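Local atomic coordinates of uncharacterized protein (Jannaschia sp. CCS1, PDB entry 2PYQ), a protein that is of unknown function, a small, mostly helical member of the DUF2853 family from a marine bacterium. Residues Asp15-Cys20 against Thr86-Glu91; Asp44-Val48 against Asn93-Val99. All coordinates share one frame; numbering follows the deposited sequence.

Contact 1: Asp15-Cys20 against Thr86-Glu91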
loop_
_atom_site.group_PDB
_atom_site.type_symbol
_atom_site.label_atom_id
_atom_site.label_comp_id
_atom_site.label_asym_id
_atom_site.label_seq_id
_atom_site.Cartn_x
_atom_site.Cartn_y
_atom_site.Cartn_z
ATOM N N ASP A 15 10.768 2.229 -3.429
ATOM C CA ASP A 15 9.762 3.299 -3.287
ATOM C C ASP A 15 9.624 3.734 -1.826
ATOM O O ASP A 15 9.621 4.927 -1.525
ATOM C CB ASP A 15 8.375 2.894 -3.804
ATOM C CG ASP A 15 8.244 2.917 -5.317
ATOM O OD1 ASP A 15 9.264 3.135 -6.030
ATOM O OD2 ASP A 15 7.087 2.731 -5.781
ATOM N N LEU A 16 9.517 2.763 -0.918
ATOM C CA LEU A 16 9.364 3.096 0.521
ATOM C C LEU A 16 10.564 3.913 1.026
ATOM O O LEU A 16 10.370 4.946 1.639
ATOM C CB LEU A 16 9.150 1.862 1.357
ATOM C CG LEU A 16 7.727 1.325 1.228
ATOM C CD1 LEU A 16 7.702 -0.140 1.688
ATOM C CD2 LEU A 16 6.707 2.169 1.999
ATOM N N ARG A 17 11.779 3.473 0.706
ATOM C CA ARG A 17 12.973 4.174 1.158
ATOM C C ARG A 17 13.189 5.504 0.450
ATOM O O ARG A 17 13.319 6.555 1.099
ATOM C CB ARG A 17 14.217 3.278 1.057
ATOM C CG ARG A 17 15.504 3.927 1.638
ATOM C CD ARG A 17 16.646 2.915 1.854
ATOM N NE ARG A 17 16.450 2.049 3.035
ATOM C CZ ARG A 17 16.846 2.318 4.290
ATOM N NH1 ARG A 17 17.439 3.458 4.613
ATOM N NH2 ARG A 17 16.611 1.409 5.264
ATOM N N ASN A 18 13.178 5.461 -0.884
ATOM C CA ASN A 18 13.605 6.612 -1.699
ATOM C C ASN A 18 12.550 7.566 -2.189
ATOM O O ASN A 18 12.903 8.651 -2.671
ATOM C CB ASN A 18 14.458 6.080 -2.857
ATOM C CG ASN A 18 15.723 5.406 -2.357
ATOM O OD1 ASN A 18 16.428 5.939 -1.479
ATOM N ND2 ASN A 18 16.024 4.245 -2.906
ATOM N N LYS A 19 11.287 7.180 -2.144
ATOM C CA LYS A 19 10.173 8.082 -2.435
ATOM C C LYS A 19 9.455 8.525 -1.155
ATOM O O LYS A 19 9.236 9.707 -0.956
ATOM C CB LYS A 19 9.178 7.495 -3.432
ATOM C CG LYS A 19 9.771 7.317 -4.799
ATOM C CD LYS A 19 8.753 6.699 -5.751
ATOM C CE LYS A 19 9.373 6.473 -7.112
ATOM N NZ LYS A 19 8.513 5.693 -8.046
ATOM N N CYS A 20 9.114 7.582 -0.289
ATOM C CA CYS A 20 8.366 7.854 0.946
ATOM C C CYS A 20 9.235 8.166 2.183
ATOM O O CYS A 20 8.667 8.525 3.223
ATOM C CB CYS A 20 7.449 6.671 1.267
ATOM S SG CYS A 20 6.400 6.130 -0.120
ATOM N N THR A 86 2.200 11.408 0.997
ATOM C CA THR A 86 3.557 10.937 1.305
ATOM C C THR A 86 4.188 10.267 0.074
ATOM O O THR A 86 5.327 10.591 -0.293
ATOM C CB THR A 86 3.577 10.010 2.493
ATOM O OG1 THR A 86 3.148 10.765 3.647
ATOM C CG2 THR A 86 4.970 9.447 2.763
ATOM N N TYR A 87 3.431 9.404 -0.596
ATOM C CA TYR A 87 3.902 8.698 -1.801
ATOM C C TYR A 87 4.231 9.746 -2.877
ATOM O O TYR A 87 5.239 9.620 -3.592
ATOM C CB TYR A 87 2.848 7.715 -2.320
ATOM C CG TYR A 87 3.384 6.440 -2.971
ATOM C CD1 TYR A 87 4.601 6.386 -3.681
ATOM C CD2 TYR A 87 2.598 5.278 -2.948
ATOM C CE1 TYR A 87 5.035 5.207 -4.284
ATOM C CE2 TYR A 87 3.018 4.129 -3.541
ATOM C CZ TYR A 87 4.227 4.078 -4.193
ATOM O OH TYR A 87 4.635 2.921 -4.808
ATOM N N GLY A 88 3.387 10.773 -2.973
ATOM C CA GLY A 88 3.643 11.949 -3.802
ATOM C C GLY A 88 2.614 12.227 -4.862
ATOM O O GLY A 88 2.235 11.325 -5.599
ATOM N N ARG A 89 2.222 13.496 -4.984
ATOM C CA ARG A 89 1.291 13.947 -6.037
ATOM C C ARG A 89 1.824 13.635 -7.438
ATOM O O ARG A 89 1.046 13.244 -8.317
ATOM C CB ARG A 89 1.032 15.476 -5.902
ATOM N N SER A 90 3.131 13.783 -7.647
ATOM C CA SER A 90 3.772 13.514 -8.960
ATOM C C SER A 90 3.944 12.030 -9.305
ATOM O O SER A 90 4.341 11.718 -10.446
ATOM C CB SER A 90 5.159 14.182 -9.037
ATOM O OG SER A 90 5.068 15.629 -8.932
ATOM N N GLU A 91 3.683 11.096 -8.369
ATOM C CA GLU A 91 3.890 9.682 -8.639
ATOM C C GLU A 91 2.702 9.065 -9.379
ATOM O O GLU A 91 1.605 8.989 -8.829
ATOM C CB GLU A 91 4.162 8.933 -7.320
ATOM C CG GLU A 91 4.444 7.436 -7.496
ATOM C CD GLU A 91 5.556 7.185 -8.508
ATOM O OE1 GLU A 91 6.673 7.695 -8.274
ATOM O OE2 GLU A 91 5.289 6.508 -9.531
#
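Tyr-87 OH donates to Asp-15 OD2 at 2.6 Å, tying helix 4-18 to the end of helix 74-87. The oxygen lies in the plane of the ring at its edge and accepts the hydrogen bond through its anti lone pair, while the carboxylate plane is turned 71° from the ring. A second polar link is a salt-bridge network: Lys-19 NZ meets Glu-91 OE1 at 2.7 Å, coming from above the carboxylate plane, and has a weaker, 3.3 Å link to Asp-15 OD1 one helical turn back. Lysine suits this place because its chain, extended beyond CG, carries one ammonium to two acids, probably easing the repulsion between them. Gln-11 also donates to Asp-15 OD1.

In this strand-free, helical domain the C-terminal ends of helices 4-18 and 74-87 come together. Gly-88, just after helix 74-87, takes a positive phi (121°) at which a CB would jam against the preceding carbonyl O, and a type I turn from Gly-88 to Glu-91 brings the glutamate round to the lysine.

Sulfur and methyl contacts complete the interface. A phenylalanine in place of Tyr-87 would probably leave the carboxylate of buried Asp-15 without its hydroxyl donor. Cys-20 SG makes an oblique sulfur-aromatic contact with Tyr-87, 4.4 Å from the ring centroid, and Cys-20 CB packs on Thr-86 CG2 at 4.0 Å.

Contact 2: Asp44-Val48 against Asn93-Val99; sequences DASTV and NKYRAVV
Asn-93 brushes Thr-47 at the start of the contact, its CA lying 3.9 Å from the threonine CG2. Lys-94 engages mainly through its backbone: its O accepts from Val-48 N at 2.7 Å, the donor nearly in line with the C=O bond, and also lies close to Thr-47 CA. Two waters join Val-48 O to the same lysine, one to its N and the other to its NZ, which bonds to Glu-91 O as well.

Tyr-95 pairs with Thr-47 in a single beta bridge, an isolated extended pairing in a chain otherwise built of helices and loops. It is also the N-cap residue of helix 96-106. Its ring meets Ser-46 OG in plane at the edge, 3.6 Å from Tyr-95 CD1; that hydroxyl bonds to Arg-43 O.

Arg-96 N, in the first turn of the helix, donates almost straight (176°) to Ser-46 O, and a water spans from this oxygen to Ala-97 N. Val-48 CG2 packs on Arg-96 CB at 3.6 Å and, because the arginine chain bends at chi3 (-77°), also lies over one guanidinium face, offset toward its rim. Valine suits this place: its branched, apolar side chain also lets CG2 meet Val-99 CG2, 4.4 Å from Val-48 CG2.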
loop_
_atom_site.group_PDB
_atom_site.type_symbol
_atom_site.label_atom_id
_atom_site.label_comp_id
_atom_site.label_asym_id
_atom_site.label_seq_id
_atom_site.Cartn_x
_atom_site.Cartn_y
_atom_site.Cartn_z
ATOM N N ASP A 44 -0.603 -1.733 -14.773
ATOM C CA ASP A 44 -1.911 -1.054 -14.563
ATOM C C ASP A 44 -2.708 -1.649 -13.402
ATOM O O ASP A 44 -3.323 -0.892 -12.624
ATOM C CB ASP A 44 -2.824 -1.152 -15.833
ATOM C CG ASP A 44 -2.247 -0.417 -17.052
ATOM O OD1 ASP A 44 -1.271 0.392 -16.907
ATOM O OD2 ASP A 44 -2.794 -0.649 -18.185
ATOM N N ALA A 45 -2.678 -2.981 -13.273
ATOM C CA ALA A 45 -3.430 -3.701 -12.234
ATOM C C ALA A 45 -2.803 -3.655 -10.850
ATOM O O ALA A 45 -3.484 -3.950 -9.870
ATOM C CB ALA A 45 -3.633 -5.145 -12.651
ATOM N N SER A 46 -1.509 -3.326 -10.740
ATOM C CA SER A 46 -0.814 -3.292 -9.432
ATOM C C SER A 46 -0.771 -1.913 -8.781
ATOM O O SER A 46 -0.256 -1.802 -7.670
ATOM C CB SER A 46 0.617 -3.808 -9.594
ATOM O OG SER A 46 1.386 -2.935 -10.418
ATOM N N THR A 47 -1.295 -0.878 -9.450
ATOM C CA THR A 47 -1.244 0.502 -8.953
ATOM C C THR A 47 -2.605 1.068 -8.577
ATOM O O THR A 47 -3.648 0.595 -9.027
ATOM C CB THR A 47 -0.547 1.442 -9.966
ATOM O OG1 THR A 47 -1.263 1.443 -11.212
ATOM C CG2 THR A 47 0.895 1.007 -10.229
ATOM N N VAL A 48 -2.565 2.087 -7.706
ATOM C CA VAL A 48 -3.738 2.772 -7.161
ATOM C C VAL A 48 -3.826 4.163 -7.795
ATOM O O VAL A 48 -2.818 4.900 -7.829
ATOM C CB VAL A 48 -3.577 2.952 -5.616
ATOM C CG1 VAL A 48 -4.668 3.870 -5.051
ATOM C CG2 VAL A 48 -3.614 1.618 -4.935
ATOM N N ASN A 93 2.779 5.851 -10.597
ATOM C CA ASN A 93 2.784 4.414 -10.289
ATOM C C ASN A 93 2.820 4.187 -8.762
ATOM O O ASN A 93 3.848 3.777 -8.187
ATOM C CB ASN A 93 3.967 3.702 -10.958
ATOM C CG ASN A 93 3.887 3.742 -12.473
ATOM O OD1 ASN A 93 2.809 3.542 -13.076
ATOM N ND2 ASN A 93 5.032 3.970 -13.107
ATOM N N LYS A 94 1.706 4.504 -8.126
ATOM C CA LYS A 94 1.534 4.246 -6.707
ATOM C C LYS A 94 1.124 2.757 -6.535
ATOM O O LYS A 94 -0.036 2.409 -6.725
ATOM C CB LYS A 94 0.478 5.177 -6.098
ATOM C CG LYS A 94 0.917 6.631 -6.099
ATOM C CD LYS A 94 -0.061 7.451 -5.297
ATOM C CE LYS A 94 0.316 8.897 -5.293
ATOM N NZ LYS A 94 0.098 9.544 -6.604
ATOM N N TYR A 95 2.071 1.913 -6.160
ATOM C CA TYR A 95 1.801 0.498 -6.012
ATOM C C TYR A 95 0.864 0.246 -4.827
ATOM O O TYR A 95 1.044 0.823 -3.749
ATOM C CB TYR A 95 3.089 -0.313 -5.893
ATOM C CG TYR A 95 3.907 -0.272 -7.162
ATOM C CD1 TYR A 95 3.478 -0.951 -8.293
ATOM C CD2 TYR A 95 5.109 0.431 -7.218
ATOM C CE1 TYR A 95 4.211 -0.910 -9.486
ATOM C CE2 TYR A 95 5.859 0.486 -8.404
ATOM C CZ TYR A 95 5.402 -0.186 -9.527
ATOM O OH TYR A 95 6.154 -0.148 -10.703
ATOM N N ARG A 96 -0.164 -0.574 -5.073
ATOM C CA ARG A 96 -1.141 -0.806 -4.102
ATOM C C ARG A 96 -0.500 -1.525 -2.814
ATOM O O ARG A 96 -0.848 -1.151 -1.695
ATOM C CB ARG A 96 -2.206 -1.718 -4.678
ATOM C CG ARG A 96 -3.311 -2.100 -3.699
ATOM C CD ARG A 96 -4.377 -2.973 -4.366
ATOM N NE ARG A 96 -5.289 -2.170 -5.216
ATOM C CZ ARG A 96 -5.118 -1.895 -6.521
ATOM N NH1 ARG A 96 -4.086 -2.369 -7.244
ATOM N NH2 ARG A 96 -6.037 -1.138 -7.132
ATOM N N ALA A 97 0.477 -2.418 -3.010
ATOM C CA ALA A 97 1.200 -3.033 -1.879
ATOM C C ALA A 97 1.892 -1.972 -1.017
ATOM O O ALA A 97 1.862 -2.073 0.207
ATOM C CB ALA A 97 2.231 -4.099 -2.377
ATOM N N VAL A 98 2.475 -0.951 -1.659
ATOM C CA VAL A 98 3.147 0.127 -0.938
ATOM C C VAL A 98 2.123 0.950 -0.157
ATOM O O VAL A 98 2.349 1.275 1.011
ATOM C CB VAL A 98 3.975 1.010 -1.877
ATOM C CG1 VAL A 98 4.555 2.199 -1.117
ATOM C CG2 VAL A 98 5.081 0.170 -2.554
ATOM N N VAL A 99 0.995 1.244 -0.777
ATOM C CA VAL A 99 -0.095 1.987 -0.097
ATOM C C VAL A 99 -0.630 1.201 1.099
ATOM O O VAL A 99 -0.798 1.749 2.190
ATOM C CB VAL A 99 -1.227 2.344 -1.080
ATOM C CG1 VAL A 99 -2.449 2.966 -0.343
ATOM C CG2 VAL A 99 -0.684 3.283 -2.155
HETATM O O HOH W 1 1.063 -3.533 -5.736
HETATM O O HOH W 2 -1.861 7.926 -8.352
HETATM O O HOH W 3 -0.821 5.499 -9.338
#

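How the contacts relate
Contact 1 and contact 2 have centres 12 Å apart and interlock along the chain, since their segments alternate. Tyr-87 and Tyr-95 tie them directly: Tyr-87 OH lies 3.1 Å from Tyr-95 N, a probable hydrogen bond, so a hydroxyl of the first contact meets the backbone at the start of helix 96-106. Packing reinforces the join, with Asp-15 OD2 3.4 Å from Tyr-95 CD2 and Tyr-87 CE2 3.5 Å from Val-98 CG1. The connection between helices 74-87 and 96-106, with their adjoining ends, thus meets helix 4-18 through both 86-91 and 93-99, and residues 44-48 through 93-99. With the function unknown, neither contact can be related to an active site.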